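Oxalate--CoA ligase (Arabidopsis thaliana, PDB 5IE2) belongs to the AMP-binding (ANL) enzyme family, pairs an AMP-binding domain with a smaller C-terminal domain, and binds adenosine-5'-triphosphate. Local coordinates at residues Arg78-Ala83 with Leu157-Asp162; Thr5-Leu10 with Leu182-Leu187; Gly164-His169 with Phe213-Leu218. All coordinates share one frame; numbering follows the deposited sequence.

Contact 1 of 3, residues Arg78-Ala83 with Leu157-Asp162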
loop_
_atom_site.group_PDB
_atom_site.type_symbol
_atom_site.label_atom_id
_atom_site.label_comp_id
_atom_site.label_asym_id
_atom_site.label_seq_id
_atom_site.Cartn_x
_atom_site.Cartn_y
_atom_site.Cartn_z
ATOM N N ARG A 78 3.732 12.318 16.697
ATOM C CA ARG A 78 3.334 12.828 18.025
ATOM C C ARG A 78 4.010 14.143 18.367
ATOM O O ARG A 78 3.385 15.034 18.980
ATOM C CB ARG A 78 3.684 11.746 19.098
ATOM C CG ARG A 78 3.381 12.213 20.552
ATOM C CD ARG A 78 1.849 12.467 20.775
ATOM N NE ARG A 78 1.685 12.772 22.203
ATOM C CZ ARG A 78 1.233 13.919 22.707
ATOM N NH1 ARG A 78 0.805 14.893 21.918
ATOM N NH2 ARG A 78 1.204 14.075 24.027
ATOM N N ALA A 79 5.275 14.303 17.942
ATOM C CA ALA A 79 6.026 15.534 18.205
ATOM C C ALA A 79 5.632 16.680 17.239
ATOM O O ALA A 79 6.306 17.711 17.186
ATOM C CB ALA A 79 7.531 15.251 18.120
ATOM N N ARG A 80 4.546 16.474 16.496
ATOM C CA ARG A 80 3.989 17.420 15.503
ATOM C C ARG A 80 4.888 17.594 14.295
ATOM O O ARG A 80 4.795 18.591 13.585
ATOM C CB ARG A 80 3.706 18.842 16.133
ATOM C CG ARG A 80 2.715 18.791 17.327
ATOM C CD ARG A 80 2.305 20.241 17.740
ATOM N NE ARG A 80 1.605 20.926 16.640
ATOM C CZ ARG A 80 1.501 22.245 16.509
ATOM N NH1 ARG A 80 2.082 23.044 17.405
ATOM N NH2 ARG A 80 0.852 22.772 15.463
ATOM N N ALA A 81 5.737 16.609 14.042
ATOM C CA ALA A 81 6.592 16.630 12.881
ATOM C C ALA A 81 6.012 15.719 11.825
ATOM O O ALA A 81 5.050 14.991 12.080
ATOM C CB ALA A 81 8.034 16.188 13.278
ATOM N N THR A 82 6.609 15.758 10.634
ATOM C CA THR A 82 6.132 14.978 9.488
ATOM C C THR A 82 7.098 13.820 9.248
ATOM O O THR A 82 8.285 14.091 9.079
ATOM C CB THR A 82 6.052 15.870 8.200
ATOM O OG1 THR A 82 5.107 16.940 8.432
ATOM C CG2 THR A 82 5.552 15.050 6.998
ATOM N N ALA A 83 6.600 12.576 9.227
ATOM C CA ALA A 83 7.454 11.395 8.952
ATOM C C ALA A 83 7.618 11.198 7.447
ATOM O O ALA A 83 6.610 11.230 6.742
ATOM C CB ALA A 83 6.849 10.178 9.564
ATOM N N LEU A 157 2.345 18.841 24.258
ATOM C CA LEU A 157 2.083 18.886 22.826
ATOM C C LEU A 157 0.641 18.629 22.457
ATOM O O LEU A 157 0.063 17.624 22.886
ATOM C CB LEU A 157 2.937 17.835 22.127
ATOM C CG LEU A 157 4.419 18.150 22.127
ATOM C CD1 LEU A 157 5.131 17.067 21.396
ATOM C CD2 LEU A 157 4.649 19.497 21.494
ATOM N N VAL A 158 0.089 19.488 21.611
ATOM C CA VAL A 158 -1.251 19.263 21.083
ATOM C C VAL A 158 -1.149 18.918 19.588
ATOM O O VAL A 158 -0.513 19.663 18.825
ATOM C CB VAL A 158 -2.133 20.523 21.256
ATOM C CG1 VAL A 158 -3.481 20.330 20.610
ATOM C CG2 VAL A 158 -2.313 20.813 22.747
ATOM N N ASN A 159 -1.723 17.798 19.180
ATOM C CA ASN A 159 -1.701 17.476 17.753
ATOM C C ASN A 159 -2.917 18.061 17.045
ATOM O O ASN A 159 -4.041 17.770 17.418
ATOM C CB ASN A 159 -1.630 15.956 17.554
ATOM C CG ASN A 159 -0.426 15.352 18.285
ATOM O OD1 ASN A 159 -0.578 14.665 19.315
ATOM N ND2 ASN A 159 0.777 15.589 17.737
ATOM N N HIS A 160 -2.667 18.842 16.006
ATOM C CA HIS A 160 -3.708 19.502 15.231
ATOM C C HIS A 160 -4.066 18.658 14.023
ATOM O O HIS A 160 -3.194 18.143 13.373
ATOM C CB HIS A 160 -3.241 20.861 14.730
ATOM C CG HIS A 160 -2.816 21.781 15.822
ATOM N ND1 HIS A 160 -2.933 23.138 15.709
ATOM C CD2 HIS A 160 -2.245 21.549 17.028
ATOM C CE1 HIS A 160 -2.460 23.714 16.803
ATOM N NE2 HIS A 160 -2.015 22.775 17.606
ATOM N N PRO A 161 -5.357 18.569 13.682
ATOM C CA PRO A 161 -5.760 17.802 12.494
ATOM C C PRO A 161 -5.033 18.329 11.248
ATOM O O PRO A 161 -4.702 17.531 10.396
ATOM C CB PRO A 161 -7.270 18.061 12.389
ATOM C CG PRO A 161 -7.691 18.317 13.784
ATOM C CD PRO A 161 -6.512 19.079 14.435
ATOM N N ASP A 162 -4.718 19.623 11.167
ATOM C CA ASP A 162 -4.087 20.066 9.924
ATOM C C ASP A 162 -2.571 20.010 9.978
ATOM O O ASP A 162 -1.918 20.434 9.032
ATOM C CB ASP A 162 -4.554 21.474 9.548
ATOM C CG ASP A 162 -3.927 22.568 10.394
ATOM O OD1 ASP A 162 -3.579 23.660 9.839
ATOM O OD2 ASP A 162 -3.806 22.376 11.623
#

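Contact 2 of 3, residues Thr5-Leu10 with Leu182-Leu187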
loop_
_atom_site.group_PDB
_atom_site.type_symbol
_atom_site.label_atom_id
_atom_site.label_comp_id
_atom_site.label_asym_id
_atom_site.label_seq_id
_atom_site.Cartn_x
_atom_site.Cartn_y
_atom_site.Cartn_z
ATOM N N THR A 5 -7.542 13.170 14.800
ATOM C CA THR A 5 -6.078 13.047 14.612
ATOM C C THR A 5 -5.671 11.594 14.888
ATOM O O THR A 5 -6.270 10.917 15.727
ATOM C CB THR A 5 -5.253 14.000 15.517
ATOM O OG1 THR A 5 -5.309 13.565 16.864
ATOM C CG2 THR A 5 -5.743 15.474 15.462
ATOM N N LEU A 6 -4.633 11.139 14.209
ATOM C CA LEU A 6 -4.199 9.774 14.470
ATOM C C LEU A 6 -3.627 9.671 15.875
ATOM O O LEU A 6 -3.903 8.705 16.596
ATOM C CB LEU A 6 -3.136 9.363 13.440
ATOM C CG LEU A 6 -2.557 7.979 13.719
ATOM C CD1 LEU A 6 -3.645 6.926 13.626
ATOM C CD2 LEU A 6 -1.415 7.780 12.748
ATOM N N SER A 7 -2.834 10.664 16.276
ATOM C CA SER A 7 -2.270 10.591 17.633
ATOM C C SER A 7 -3.379 10.546 18.695
ATOM O O SER A 7 -3.310 9.772 19.678
ATOM C CB SER A 7 -1.331 11.770 17.870
ATOM O OG SER A 7 -0.216 11.666 16.975
ATOM N N GLY A 8 -4.421 11.358 18.509
ATOM C CA GLY A 8 -5.562 11.313 19.439
ATOM C C GLY A 8 -6.335 10.003 19.500
ATOM O O GLY A 8 -6.734 9.475 20.572
ATOM N N LEU A 9 -6.535 9.428 18.327
ATOM C CA LEU A 9 -7.158 8.143 18.265
ATOM C C LEU A 9 -6.347 7.093 19.039
ATOM O O LEU A 9 -6.879 6.289 19.815
ATOM C CB LEU A 9 -7.270 7.689 16.798
ATOM C CG LEU A 9 -7.829 6.268 16.726
ATOM C CD1 LEU A 9 -9.264 6.172 17.274
ATOM C CD2 LEU A 9 -7.747 5.703 15.334
ATOM N N LEU A 10 -5.044 7.096 18.796
ATOM C CA LEU A 10 -4.214 6.061 19.433
ATOM C C LEU A 10 -4.137 6.238 20.954
ATOM O O LEU A 10 -3.990 5.239 21.707
ATOM C CB LEU A 10 -2.806 6.103 18.830
ATOM C CG LEU A 10 -2.781 5.691 17.345
ATOM C CD1 LEU A 10 -1.341 5.850 16.851
ATOM C CD2 LEU A 10 -3.170 4.212 17.167
ATOM N N LEU A 182 0.563 14.439 3.633
ATOM C CA LEU A 182 -0.655 13.962 4.285
ATOM C C LEU A 182 -0.660 14.412 5.736
ATOM O O LEU A 182 0.386 14.432 6.382
ATOM C CB LEU A 182 -0.712 12.420 4.229
ATOM C CG LEU A 182 -0.662 11.983 2.732
ATOM C CD1 LEU A 182 -0.466 10.423 2.696
ATOM C CD2 LEU A 182 -1.958 12.383 1.947
ATOM N N THR A 183 -1.840 14.800 6.221
ATOM C CA THR A 183 -1.986 15.387 7.542
ATOM C C THR A 183 -2.436 14.349 8.598
ATOM O O THR A 183 -2.786 13.200 8.293
ATOM C CB THR A 183 -3.058 16.480 7.531
ATOM O OG1 THR A 183 -4.260 15.867 7.043
ATOM C CG2 THR A 183 -2.644 17.633 6.574
ATOM N N GLN A 184 -2.475 14.801 9.855
ATOM C CA GLN A 184 -3.056 14.021 10.948
ATOM C C GLN A 184 -4.476 13.654 10.590
ATOM O O GLN A 184 -4.955 12.535 10.836
ATOM C CB GLN A 184 -3.055 14.839 12.264
ATOM C CG GLN A 184 -1.704 14.836 12.986
ATOM C CD GLN A 184 -1.556 13.659 13.964
ATOM O OE1 GLN A 184 -2.380 12.770 14.021
ATOM N NE2 GLN A 184 -0.490 13.688 14.754
ATOM N N LEU A 185 -5.161 14.633 10.013
ATOM C CA LEU A 185 -6.555 14.411 9.649
ATOM C C LEU A 185 -6.676 13.382 8.535
ATOM O O LEU A 185 -7.543 12.490 8.594
ATOM C CB LEU A 185 -7.212 15.742 9.260
ATOM C CG LEU A 185 -8.649 15.686 8.664
ATOM C CD1 LEU A 185 -9.641 15.038 9.623
ATOM C CD2 LEU A 185 -9.137 17.129 8.239
ATOM N N ASN A 186 -5.830 13.497 7.499
ATOM C CA ASN A 186 -5.824 12.489 6.447
ATOM C C ASN A 186 -5.700 11.065 7.066
ATOM O O ASN A 186 -6.475 10.119 6.735
ATOM C CB ASN A 186 -4.645 12.716 5.482
ATOM C CG ASN A 186 -4.808 13.912 4.529
ATOM O OD1 ASN A 186 -3.801 14.489 4.116
ATOM N ND2 ASN A 186 -6.049 14.301 4.172
ATOM N N LEU A 187 -4.716 10.904 7.951
ATOM C CA LEU A 187 -4.430 9.580 8.540
ATOM C C LEU A 187 -5.603 9.077 9.389
ATOM O O LEU A 187 -6.009 7.920 9.284
ATOM C CB LEU A 187 -3.160 9.633 9.407
ATOM C CG LEU A 187 -1.847 9.944 8.634
ATOM C CD1 LEU A 187 -0.691 9.973 9.646
ATOM C CD2 LEU A 187 -1.510 8.889 7.643
#

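Contact 3 of 3, residues Gly164-His169 with Phe213-Leu218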
loop_
_atom_site.group_PDB
_atom_site.type_symbol
_atom_site.label_atom_id
_atom_site.label_comp_id
_atom_site.label_asym_id
_atom_site.label_seq_id
_atom_site.Cartn_x
_atom_site.Cartn_y
_atom_site.Cartn_z
ATOM N N GLY A 164 1.039 18.523 9.381
ATOM C CA GLY A 164 1.555 17.486 8.481
ATOM C C GLY A 164 1.956 16.283 9.319
ATOM O O GLY A 164 2.384 16.428 10.450
ATOM N N ALA A 165 1.819 15.078 8.760
ATOM C CA ALA A 165 2.183 13.897 9.504
ATOM C C ALA A 165 2.983 12.913 8.658
ATOM O O ALA A 165 3.805 12.168 9.196
ATOM C CB ALA A 165 0.875 13.187 10.045
ATOM N N LEU A 166 2.720 12.875 7.345
ATOM C CA LEU A 166 3.319 11.803 6.508
ATOM C C LEU A 166 3.628 12.431 5.166
ATOM O O LEU A 166 2.832 13.229 4.668
ATOM C CB LEU A 166 2.357 10.626 6.384
ATOM C CG LEU A 166 2.725 9.544 5.374
ATOM C CD1 LEU A 166 4.077 8.975 5.791
ATOM C CD2 LEU A 166 1.654 8.451 5.344
ATOM N N PHE A 167 4.812 12.173 4.637
ATOM C CA PHE A 167 5.167 12.693 3.329
ATOM C C PHE A 167 5.713 11.499 2.560
ATOM O O PHE A 167 6.618 10.847 3.071
ATOM C CB PHE A 167 6.228 13.793 3.413
ATOM C CG PHE A 167 6.627 14.338 2.058
ATOM C CD1 PHE A 167 5.830 15.264 1.416
ATOM C CD2 PHE A 167 7.792 13.914 1.432
ATOM C CE1 PHE A 167 6.191 15.768 0.148
ATOM C CE2 PHE A 167 8.176 14.428 0.155
ATOM C CZ PHE A 167 7.397 15.347 -0.456
ATOM N N LEU A 168 5.143 11.241 1.377
ATOM C CA LEU A 168 5.453 10.081 0.508
ATOM C C LEU A 168 5.552 10.561 -0.927
ATOM O O LEU A 168 5.081 11.651 -1.255
ATOM C CB LEU A 168 4.352 9.000 0.581
ATOM C CG LEU A 168 4.228 8.348 1.933
ATOM C CD1 LEU A 168 3.003 7.481 1.992
ATOM C CD2 LEU A 168 5.491 7.543 2.162
ATOM N N HIS A 169 6.169 9.744 -1.774
ATOM C CA HIS A 169 6.108 9.953 -3.213
ATOM C C HIS A 169 5.278 8.837 -3.809
ATOM O O HIS A 169 5.158 7.761 -3.229
ATOM C CB HIS A 169 7.495 9.969 -3.845
ATOM C CG HIS A 169 8.156 11.303 -3.782
ATOM N ND1 HIS A 169 8.858 11.741 -2.675
ATOM C CD2 HIS A 169 8.174 12.332 -4.671
ATOM C CE1 HIS A 169 9.308 12.970 -2.902
ATOM N NE2 HIS A 169 8.913 13.348 -4.107
ATOM N N PHE A 213 6.999 1.522 4.183
ATOM C CA PHE A 213 7.264 2.839 3.583
ATOM C C PHE A 213 6.311 3.142 2.394
ATOM O O PHE A 213 6.462 4.164 1.723
ATOM C CB PHE A 213 8.746 2.997 3.156
ATOM C CG PHE A 213 9.260 1.895 2.239
ATOM C CD1 PHE A 213 8.975 1.902 0.874
ATOM C CD2 PHE A 213 10.037 0.876 2.748
ATOM C CE1 PHE A 213 9.416 0.879 0.027
ATOM C CE2 PHE A 213 10.541 -0.148 1.885
ATOM C CZ PHE A 213 10.214 -0.149 0.540
ATOM N N HIS A 214 5.327 2.268 2.149
ATOM C CA HIS A 214 4.236 2.547 1.154
ATOM C C HIS A 214 2.909 2.568 1.949
ATOM O O HIS A 214 2.821 1.923 3.022
ATOM C CB HIS A 214 4.230 1.487 0.019
ATOM C CG HIS A 214 3.105 1.633 -0.974
ATOM N ND1 HIS A 214 1.815 1.165 -0.743
ATOM C CD2 HIS A 214 3.072 2.224 -2.200
ATOM C CE1 HIS A 214 1.042 1.478 -1.771
ATOM N NE2 HIS A 214 1.780 2.110 -2.676
ATOM N N VAL A 215 1.898 3.313 1.495
ATOM C CA VAL A 215 0.672 3.473 2.313
ATOM C C VAL A 215 -0.146 2.228 2.500
ATOM O O VAL A 215 -0.946 2.208 3.403
ATOM C CB VAL A 215 -0.366 4.495 1.733
ATOM C CG1 VAL A 215 0.041 5.922 2.009
ATOM C CG2 VAL A 215 -0.582 4.222 0.253
ATOM N N HIS A 216 -0.028 1.205 1.638
ATOM C CA HIS A 216 -0.894 0.022 1.827
ATOM C C HIS A 216 -0.523 -0.683 3.160
ATOM O O HIS A 216 -1.366 -0.848 4.067
ATOM C CB HIS A 216 -0.763 -0.925 0.621
ATOM C CG HIS A 216 -1.602 -2.181 0.692
ATOM N ND1 HIS A 216 -1.804 -2.988 -0.414
ATOM C CD2 HIS A 216 -2.180 -2.827 1.734
ATOM C CE1 HIS A 216 -2.527 -4.041 -0.063
ATOM N NE2 HIS A 216 -2.745 -3.982 1.238
ATOM N N GLY A 217 0.725 -1.117 3.287
ATOM C CA GLY A 217 1.108 -1.779 4.542
ATOM C C GLY A 217 1.024 -0.824 5.718
ATOM O O GLY A 217 0.585 -1.205 6.817
ATOM N N LEU A 218 1.417 0.436 5.511
ATOM C CA LEU A 218 1.406 1.404 6.617
ATOM C C LEU A 218 -0.006 1.701 7.135
ATOM O O LEU A 218 -0.244 1.617 8.340
ATOM C CB LEU A 218 2.052 2.714 6.171
ATOM C CG LEU A 218 2.248 3.838 7.160
ATOM C CD1 LEU A 218 3.150 3.300 8.294
ATOM C CD2 LEU A 218 2.929 5.037 6.464
#

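Contact 1 of 3, residues Arg78-Ala83 with Leu157-Asp162
A Schellman motif closes helix 67-78, and the loop 157-162 that leads towards strand 164-169 runs across this helix end. Arg80 is the C-prime residue with positive phi (68°); Ala81 N bonds back to Val76 O and Arg80 N to Ile77 O. The carbonyl of Arg78, at the last helical residue, is taken by Asn159: ND2 donates to Arg78 O over 2.9 Å, close to straight, from above the carbonyl plane. The other end of the same amide accepts in turn, since Asn159 OD1 lies 3.0 Å from Arg78 NH1, although this bond is more bent (138°). Asn159 is thus gripped by backbone and side chain of one residue. Arg78 NH1 also donates to Leu157 O at 3.0 Å, and here the oxygen sits at the guanidinium edge, in its plane, so one nitrogen serves two acceptors. The chain of Arg78 bends at chi2 to reach them, while its NE forms a salt bridge with Glu41.

Arg80 uses its guanidinium differently. A bend at chi3 lays it flat on one face of His160, with centres 4.0 Å apart and planes at 7°; NH2 stands over the ring centre. A salt bridge from Arg80 NE to Asp163 is consistent with a fixed guanidinium rotation, and the same carboxylate oxygen, OD2, accepts from His160 N. Arg80 CD approaches Val158 O at 3.1 Å.

Between the two arginines Leu157 CD1 rests 3.7 Å from Ala79 CA. Ala79 and Leu157 both pack on Val48 of helix 33-50, and beyond the turn the chain enters strand 82-85, next to strand 58-61.

Contact 2 of 3, residues Thr5-Leu10 with Leu182-Leu187
Two capped helix N-termini meet here: the side-chain amide of Gln184, in the first turn of helix 184-198, bonds to the start of helix 6-16. Its OE1 accepts from Ser7 N at 3.1 Å, in the carbonyl plane on a lone pair and nearly straight (166°). Leu6 N is nearer, 2.8 Å from Gln184 OE1, yet its hydrogen points poorly and that bond is weak. On the other arm, Gln184 NE2 donates to Ser7 OG over 3.0 Å, with the hydroxyl oxygen in the amide plane. Two good bonds and one weak one thus fix the orientation of the amide. Those to OE1 serve the Ser7 N-H, and weakly that of Leu6, which the helix's first turn cannot pair internally.

Thr5 supplies the next piece: as N-cap, its OG1 accepts from Gly8 N at 2.9 Å. The bend of Gln184 at chi2 (-89°) puts OE1 beside Thr5 CB. Beside the polar cluster, Leu6 CD2 crosses obliquely to Leu187 CD1 at 3.9 Å. Ile77 of helix 67-78 touches both Ser7 and Gln184, and Leu219 and Leu223 of helix 215-227 lie by Leu187 and Leu6.

The helix that carries Gln184 starts with a capping box at the end of strand 179-183: Asn186 N donates to Thr183 OG1 at 2.9 Å, and Thr183 N returns a bond to Asn186 OD1, also at 2.9 Å.

Contact 3 of 3, residues Gly164-His169 with Phe213-Leu218
Leu166 has CG anti to its backbone N (chi1 170°), and so does Leu218; with this torsion in both, the side chains reach toward each other tip to tip, and Leu166 CD2 stops 3.8 Å from Leu218 CD2. Leu168 takes the other course, with CG anti to the carbonyl carbon (chi1 -65°), and its two methyls divide the work. CD1 crosses obliquely onto Val215 CG1 at 3.3 Å, tighter than usual van der Waals contact, while Leu168 CD2 lies 3.5 Å from the carbonyl oxygen Phe213 O. Val215 CG1, anti to its own carbonyl carbon, is also 4.5 Å from Leu166 CD2, so it lies against Leu168 and, more loosely, Leu166.

The alternation of strand 164-169 puts Leu166 and Leu168 on one face, against the first turn of helix 215-227; Phe167, on the other face, meets Lys375 in a cation-pi contact. Ala165 and Leu166 form a classic beta bulge opposite Leu182, within the pairing with strand 179-183. Phe73 of helix 67-78 and Pro85 close over the same apolar patch.

His214 stands at the N-cap of the helix with its CB turned from the strand. Its ND1 accepts from His216 N at 3.0 Å, almost straight (173°), and its NE2 bonds to O2A of the adenosine-5'-triphosphate. Accepting at ND1 leaves NE2 as the probable donor to that phosphate oxygen, and the bonds at both ring nitrogens are consistent with a fixed ring orientation. The His216 ring bonds instead to Ser289 and Thr258. Between these two segments, then, the contact is van der Waals packing with no hydrogen bond, while the His214 ring directs NE2 to the ligand.

In the fold
The three contacts touch one another pairwise, contact 1 at the surface and contact 3 at the nucleotide pocket. Contacts 1 and 2 have centres 8 Å apart and touch where Pro161 O lies 3.0 Å from Leu185 N, a probable hydrogen bond. Contact 2 meets contact 3, 12 Å away between centres, through the paired strands, with Leu182 N 2.8 Å from Leu166 O. Strand 164-169 also lies along 82-85, as Ala83 N sits 2.8 Å from Ala165 O, which ties contact 1 to contact 3 across 15 Å between centres. Contact 3 holds His214 of the adenosine-5'-triphosphate pocket, whereas the Leu187 side chain in contact 2 is about 13 Å from that ligand.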